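Local structure of benzoate transport porin BenP (Acinetobacter baumannii AB307-0294, 5DL8) at residues A[47-52]-A[96-101]; A[215-220]-A[229-234]. The protein forms a calcium-binding beta-barrel in the outer membrane and probably acts as a porin of the OprD family for small solutes such as benzoate. One frame throughout, in Å; residues are numbered along the deposited sequence.

Contact 1 of 2, residues A[47-52]-A[96-101]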
loop_
_atom_site.group_PDB
_atom_site.type_symbol
_atom_site.label_atom_id
_atom_site.label_comp_id
_atom_site.label_asym_id
_atom_site.label_seq_id
_atom_site.Cartn_x
_atom_site.Cartn_y
_atom_site.Cartn_z
ATOM N N THR A 47 -11.752 5.008 -17.926
ATOM C CA THR A 47 -10.554 5.715 -17.555
ATOM C C THR A 47 -9.336 4.842 -17.733
ATOM O O THR A 47 -9.407 3.598 -17.907
ATOM C CB THR A 47 -10.649 6.102 -16.088
ATOM O OG1 THR A 47 -10.567 4.903 -15.271
ATOM C CG2 THR A 47 -11.958 6.888 -15.815
ATOM N N GLY A 48 -8.202 5.506 -17.607
ATOM C CA GLY A 48 -6.908 4.896 -17.577
ATOM C C GLY A 48 -5.882 5.699 -18.390
ATOM O O GLY A 48 -6.191 6.792 -18.836
ATOM N N SER A 49 -4.679 5.097 -18.553
ATOM C CA SER A 49 -3.578 5.557 -19.409
ATOM C C SER A 49 -2.573 4.385 -19.699
ATOM O O SER A 49 -2.619 3.265 -19.066
ATOM C CB SER A 49 -2.800 6.655 -18.666
ATOM O OG SER A 49 -2.373 6.171 -17.364
ATOM N N TRP A 50 -1.659 4.752 -20.591
ATOM C CA TRP A 50 -0.509 4.028 -21.036
ATOM C C TRP A 50 0.577 5.013 -20.767
ATOM O O TRP A 50 0.545 6.176 -21.282
ATOM C CB TRP A 50 -0.547 3.712 -22.601
ATOM C CG TRP A 50 0.522 2.756 -23.032
ATOM C CD1 TRP A 50 1.042 1.715 -22.276
ATOM C CD2 TRP A 50 1.257 2.775 -24.243
ATOM N NE1 TRP A 50 2.020 1.090 -22.961
ATOM C CE2 TRP A 50 2.182 1.718 -24.173
ATOM C CE3 TRP A 50 1.216 3.581 -25.388
ATOM C CZ2 TRP A 50 3.050 1.412 -25.200
ATOM C CZ3 TRP A 50 2.128 3.334 -26.437
ATOM C CH2 TRP A 50 3.054 2.234 -26.317
ATOM N N SER A 51 1.569 4.538 -20.021
ATOM C CA SER A 51 2.727 5.368 -19.678
ATOM C C SER A 51 4.024 4.587 -19.621
ATOM O O SER A 51 3.971 3.352 -19.381
ATOM C CB SER A 51 2.473 6.154 -18.380
ATOM O OG SER A 51 2.173 5.317 -17.300
ATOM N N GLN A 52 5.136 5.312 -19.850
ATOM C CA GLN A 52 6.503 4.777 -19.664
ATOM C C GLN A 52 7.222 5.613 -18.634
ATOM O O GLN A 52 7.147 6.853 -18.727
ATOM C CB GLN A 52 7.323 4.802 -20.954
ATOM C CG GLN A 52 8.734 4.321 -20.827
ATOM C CD GLN A 52 8.762 2.811 -20.507
ATOM O OE1 GLN A 52 8.116 1.998 -21.184
ATOM N NE2 GLN A 52 9.478 2.440 -19.474
ATOM N N ASP A 96 -7.703 9.265 -14.125
ATOM C CA ASP A 96 -7.399 7.827 -14.035
ATOM C C ASP A 96 -6.910 7.292 -12.693
ATOM O O ASP A 96 -6.836 6.079 -12.512
ATOM C CB ASP A 96 -6.431 7.414 -15.252
ATOM C CG ASP A 96 -5.028 7.989 -15.154
ATOM O OD1 ASP A 96 -4.675 8.753 -14.182
ATOM O OD2 ASP A 96 -4.260 7.591 -16.060
ATOM N N THR A 97 -6.488 8.178 -11.817
ATOM C CA THR A 97 -5.846 7.787 -10.544
ATOM C C THR A 97 -4.486 7.215 -10.648
ATOM O O THR A 97 -3.996 6.637 -9.604
ATOM C CB THR A 97 -6.691 6.804 -9.585
ATOM O OG1 THR A 97 -6.476 5.484 -10.045
ATOM C CG2 THR A 97 -8.267 7.129 -9.557
ATOM N N VAL A 98 -3.850 7.412 -11.830
ATOM C CA VAL A 98 -2.509 6.919 -12.121
ATOM C C VAL A 98 -1.555 8.046 -12.261
ATOM O O VAL A 98 -0.410 8.016 -11.714
ATOM C CB VAL A 98 -2.443 6.058 -13.434
ATOM C CG1 VAL A 98 -1.054 5.449 -13.580
ATOM C CG2 VAL A 98 -3.461 4.922 -13.326
ATOM N N LEU A 99 -1.991 9.007 -13.081
ATOM C CA LEU A 99 -1.192 10.167 -13.421
ATOM C C LEU A 99 -1.955 11.362 -12.924
ATOM O O LEU A 99 -3.146 11.277 -12.729
ATOM C CB LEU A 99 -0.957 10.351 -14.976
ATOM C CG LEU A 99 -0.572 9.089 -15.784
ATOM C CD1 LEU A 99 -0.669 9.353 -17.348
ATOM C CD2 LEU A 99 0.793 8.484 -15.425
ATOM N N PRO A 100 -1.277 12.492 -12.736
ATOM C CA PRO A 100 -2.042 13.648 -12.281
ATOM C C PRO A 100 -3.145 13.980 -13.291
ATOM O O PRO A 100 -2.997 13.614 -14.531
ATOM C CB PRO A 100 -1.004 14.796 -12.310
ATOM C CG PRO A 100 0.319 14.121 -12.246
ATOM C CD PRO A 100 0.146 12.775 -12.866
ATOM N N PHE A 101 -4.110 14.740 -12.817
ATOM C CA PHE A 101 -5.162 15.205 -13.625
ATOM C C PHE A 101 -5.423 16.666 -13.336
ATOM O O PHE A 101 -5.587 17.079 -12.195
ATOM C CB PHE A 101 -6.409 14.378 -13.377
ATOM C CG PHE A 101 -7.641 14.824 -14.187
ATOM C CD1 PHE A 101 -7.698 14.567 -15.575
ATOM C CD2 PHE A 101 -8.781 15.399 -13.537
ATOM C CE1 PHE A 101 -8.830 14.943 -16.308
ATOM C CE2 PHE A 101 -9.917 15.771 -14.282
ATOM C CZ PHE A 101 -9.942 15.524 -15.658
HETATM O O HOH W 1 -7.783 4.245 -14.254
#
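Asp96 OD1 is the best-held polar atom, accepting two backbone N-H groups of its own loop. Leu99 N lies 2.9 Å from Asp96 OD1, on the syn lone pair and almost in line (178°), while Val98 N comes from above the carboxylate plane, 2.8 Å from Asp96 OD1. The Val98 bond closes an Asx turn and the Leu99 bond extends it to an Asx motif; together they would fix the carboxylate's rotation, presenting OD2 to segment 47-52. Ser49 OG donates to Asp96 OD2 at 2.7 Å, nearly along the C-O axis; with chi1 at 55° the hydroxyl lies between its own N and C. Three donors share the buried charge and probably stabilise the ionised form. A short side chain suits Ser49, because Leu99 spreads alongside: CD1 lies 3.6 Å from Ser49 OG, and CD2 3.9 Å from Ser51 OG, whose hydrogen bond goes to Gln147. Gly48 touches Asp96 CB; at its phi of 139° a side chain would press on Thr47 O, so glycine suits the place. A water links Thr47 OG1 to Asp96 O. Strand 47-65, paired with strand 25-39, holds the loop after strand 72-87, while Leu99 packs on Tyr112 of strand 107-123.

Contact 2 of 2, residues A[215-220]-A[229-234]; sequences GEYYFG and HYVGLE
With Tyr217 CG anti to its backbone N (chi1 170°) and His229 CG anti to its carbonyl carbon (chi1 -61°), the two side chains, diagonal neighbours on one face, run side by side. Tyr217 OH comes to the edge of the imidazole, 2.8 Å from His229 ND1, in a hydrogen bond that either atom could donate. Phe219, its CG also anti to its N, sets CD1 over one face of the imidazole, toward the rim and 3.5 Å from His229 CE1, with the ring planes inclined at 46°. Histidine suits this place, offering a nitrogen at its edge for the phenol and a face on which the phenyl CD1 can rest. Val231 continues this side of the sheet, its CG2 lying 4.1 Å from Tyr217 CD1, and Leu233 touches a bound detergent molecule.

On the other side, Glu216 extends past the edge of the Tyr230 ring, Glu216 CG lying 3.9 Å from Tyr230 CE2, its carboxylate almost perpendicular to the ring. A water donates to Glu216 OE1 at 2.6 Å and bonds Tyr230 OH. Both polar ends have further partners, Arg206 for the carboxylate and Lys249 for the phenol. Gly232 N lies over a face of the Tyr230 ring, and a CB here would collide with Tyr230 OH, so glycine fits. Paired bonds join the backbones at Glu216-Gly232 and Tyr218-Tyr230, Tyr218 N to Tyr230 O measuring 2.9 Å. This ladder is that of an antiparallel beta hairpin in a porin barrel wall, with Tyr217 and Leu233 on the face that meets detergent and Glu216 and Tyr230 on the other.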
loop_
_atom_site.group_PDB
_atom_site.type_symbol
_atom_site.label_atom_id
_atom_site.label_comp_id
_atom_site.label_asym_id
_atom_site.label_seq_id
_atom_site.Cartn_x
_atom_site.Cartn_y
_atom_site.Cartn_z
ATOM N N GLY A 215 2.960 -10.001 17.040
ATOM C CA GLY A 215 1.884 -9.009 17.116
ATOM C C GLY A 215 2.328 -7.572 16.720
ATOM O O GLY A 215 3.467 -7.205 16.790
ATOM N N GLU A 216 1.402 -6.721 16.441
ATOM C CA GLU A 216 1.737 -5.328 16.081
ATOM C C GLU A 216 0.673 -4.433 16.724
ATOM O O GLU A 216 -0.510 -4.737 16.671
ATOM C CB GLU A 216 1.910 -5.221 14.531
ATOM C CG GLU A 216 2.009 -3.766 14.033
ATOM C CD GLU A 216 2.357 -3.610 12.573
ATOM O OE1 GLU A 216 2.432 -4.630 11.825
ATOM O OE2 GLU A 216 2.530 -2.445 12.105
ATOM N N TYR A 217 1.069 -3.370 17.382
ATOM C CA TYR A 217 0.124 -2.349 17.719
ATOM C C TYR A 217 0.496 -1.061 17.051
ATOM O O TYR A 217 1.672 -0.638 17.097
ATOM C CB TYR A 217 0.181 -2.094 19.224
ATOM C CG TYR A 217 -0.602 -0.872 19.639
ATOM C CD1 TYR A 217 -1.995 -0.884 19.616
ATOM C CD2 TYR A 217 0.023 0.284 20.025
ATOM C CE1 TYR A 217 -2.744 0.274 19.942
ATOM C CE2 TYR A 217 -0.704 1.394 20.477
ATOM C CZ TYR A 217 -2.095 1.409 20.390
ATOM O OH TYR A 217 -2.855 2.528 20.745
ATOM N N TYR A 218 -0.482 -0.354 16.505
ATOM C CA TYR A 218 -0.186 0.984 15.889
ATOM C C TYR A 218 -1.174 1.985 16.386
ATOM O O TYR A 218 -2.377 1.718 16.479
ATOM C CB TYR A 218 -0.398 0.881 14.336
ATOM C CG TYR A 218 -0.342 2.159 13.559
ATOM C CD1 TYR A 218 0.830 2.648 13.065
ATOM C CD2 TYR A 218 -1.504 2.871 13.291
ATOM C CE1 TYR A 218 0.851 3.844 12.306
ATOM C CE2 TYR A 218 -1.505 4.061 12.584
ATOM C CZ TYR A 218 -0.319 4.561 12.145
ATOM O OH TYR A 218 -0.410 5.730 11.433
ATOM N N PHE A 219 -0.702 3.191 16.573
ATOM C CA PHE A 219 -1.586 4.322 16.866
ATOM C C PHE A 219 -1.193 5.478 15.966
ATOM O O PHE A 219 0.006 5.836 15.827
ATOM C CB PHE A 219 -1.620 4.773 18.326
ATOM C CG PHE A 219 -2.472 6.051 18.570
ATOM C CD1 PHE A 219 -3.869 6.035 18.479
ATOM C CD2 PHE A 219 -1.877 7.272 18.851
ATOM C CE1 PHE A 219 -4.668 7.215 18.722
ATOM C CE2 PHE A 219 -2.679 8.438 19.086
ATOM C CZ PHE A 219 -4.081 8.380 19.025
ATOM N N GLY A 220 -2.221 6.020 15.314
ATOM C CA GLY A 220 -2.019 7.191 14.442
ATOM C C GLY A 220 -2.978 8.343 14.746
ATOM O O GLY A 220 -4.188 8.155 14.705
ATOM N N HIS A 229 -6.542 3.268 15.822
ATOM C CA HIS A 229 -5.847 2.117 16.517
ATOM C C HIS A 229 -5.907 0.848 15.621
ATOM O O HIS A 229 -6.951 0.527 15.016
ATOM C CB HIS A 229 -6.471 1.773 17.897
ATOM C CG HIS A 229 -6.420 2.877 18.883
ATOM N ND1 HIS A 229 -5.548 2.881 19.965
ATOM C CD2 HIS A 229 -7.173 3.996 19.006
ATOM C CE1 HIS A 229 -5.718 3.994 20.659
ATOM N NE2 HIS A 229 -6.703 4.680 20.115
ATOM N N TYR A 230 -4.800 0.124 15.613
ATOM C CA TYR A 230 -4.695 -1.138 14.959
ATOM C C TYR A 230 -3.970 -2.144 15.862
ATOM O O TYR A 230 -2.911 -1.862 16.415
ATOM C CB TYR A 230 -3.853 -0.903 13.655
ATOM C CG TYR A 230 -3.347 -2.215 13.030
ATOM C CD1 TYR A 230 -4.210 -2.996 12.339
ATOM C CD2 TYR A 230 -2.065 -2.651 13.166
ATOM C CE1 TYR A 230 -3.853 -4.195 11.752
ATOM C CE2 TYR A 230 -1.622 -3.883 12.591
ATOM C CZ TYR A 230 -2.548 -4.610 11.805
ATOM O OH TYR A 230 -2.333 -5.808 11.175
ATOM N N VAL A 231 -4.540 -3.327 15.974
ATOM C CA VAL A 231 -3.874 -4.510 16.561
ATOM C C VAL A 231 -3.900 -5.614 15.533
ATOM O O VAL A 231 -4.992 -6.051 14.999
ATOM C CB VAL A 231 -4.537 -5.039 17.852
ATOM C CG1 VAL A 231 -3.689 -6.145 18.492
ATOM C CG2 VAL A 231 -4.537 -3.989 18.902
ATOM N N GLY A 232 -2.720 -6.117 15.277
ATOM C CA GLY A 232 -2.565 -7.245 14.288
ATOM C C GLY A 232 -1.895 -8.394 15.053
ATOM O O GLY A 232 -0.967 -8.139 15.746
ATOM N N LEU A 233 -2.426 -9.611 15.021
ATOM C CA LEU A 233 -1.697 -10.844 15.488
ATOM C C LEU A 233 -1.583 -11.874 14.373
ATOM O O LEU A 233 -2.564 -12.171 13.645
ATOM C CB LEU A 233 -2.432 -11.531 16.610
ATOM C CG LEU A 233 -2.565 -10.645 17.875
ATOM C CD1 LEU A 233 -3.609 -11.287 18.798
ATOM C CD2 LEU A 233 -1.337 -10.433 18.717
ATOM N N GLU A 234 -0.375 -12.414 14.211
ATOM C CA GLU A 234 -0.111 -13.361 13.136
ATOM C C GLU A 234 0.523 -14.613 13.661
ATOM O O GLU A 234 1.580 -14.607 14.321
ATOM C CB GLU A 234 0.738 -12.678 12.030
ATOM C CG GLU A 234 1.052 -13.609 10.845
ATOM C CD GLU A 234 1.895 -12.977 9.721
ATOM O OE1 GLU A 234 2.116 -11.756 9.692
ATOM O OE2 GLU A 234 2.289 -13.716 8.765
HETATM O O HOH W 2 0.698 -6.431 11.299
#

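How the contacts relate
Contact 1 comes first along the chain, with both its segments ahead of contact 2, and the chain's centre lies between them; their centres are 34 Å apart and their nearest atoms about 21 Å apart. They do not touch, but both belong to the barrel of this OprD-family porin. Contact 2 joins two neighbouring wall strands, 213-222 and 226-238, through their backbones. Contact 1 instead fastens a loop to a wall strand, 47-65, mainly through side chains, close to the calcium site of Asp38, Phe39 and Asp46. Together they illustrate two ways such a barrel is built: strand-to-strand pairing forms the wall, and polar side chains fix a connecting loop against it.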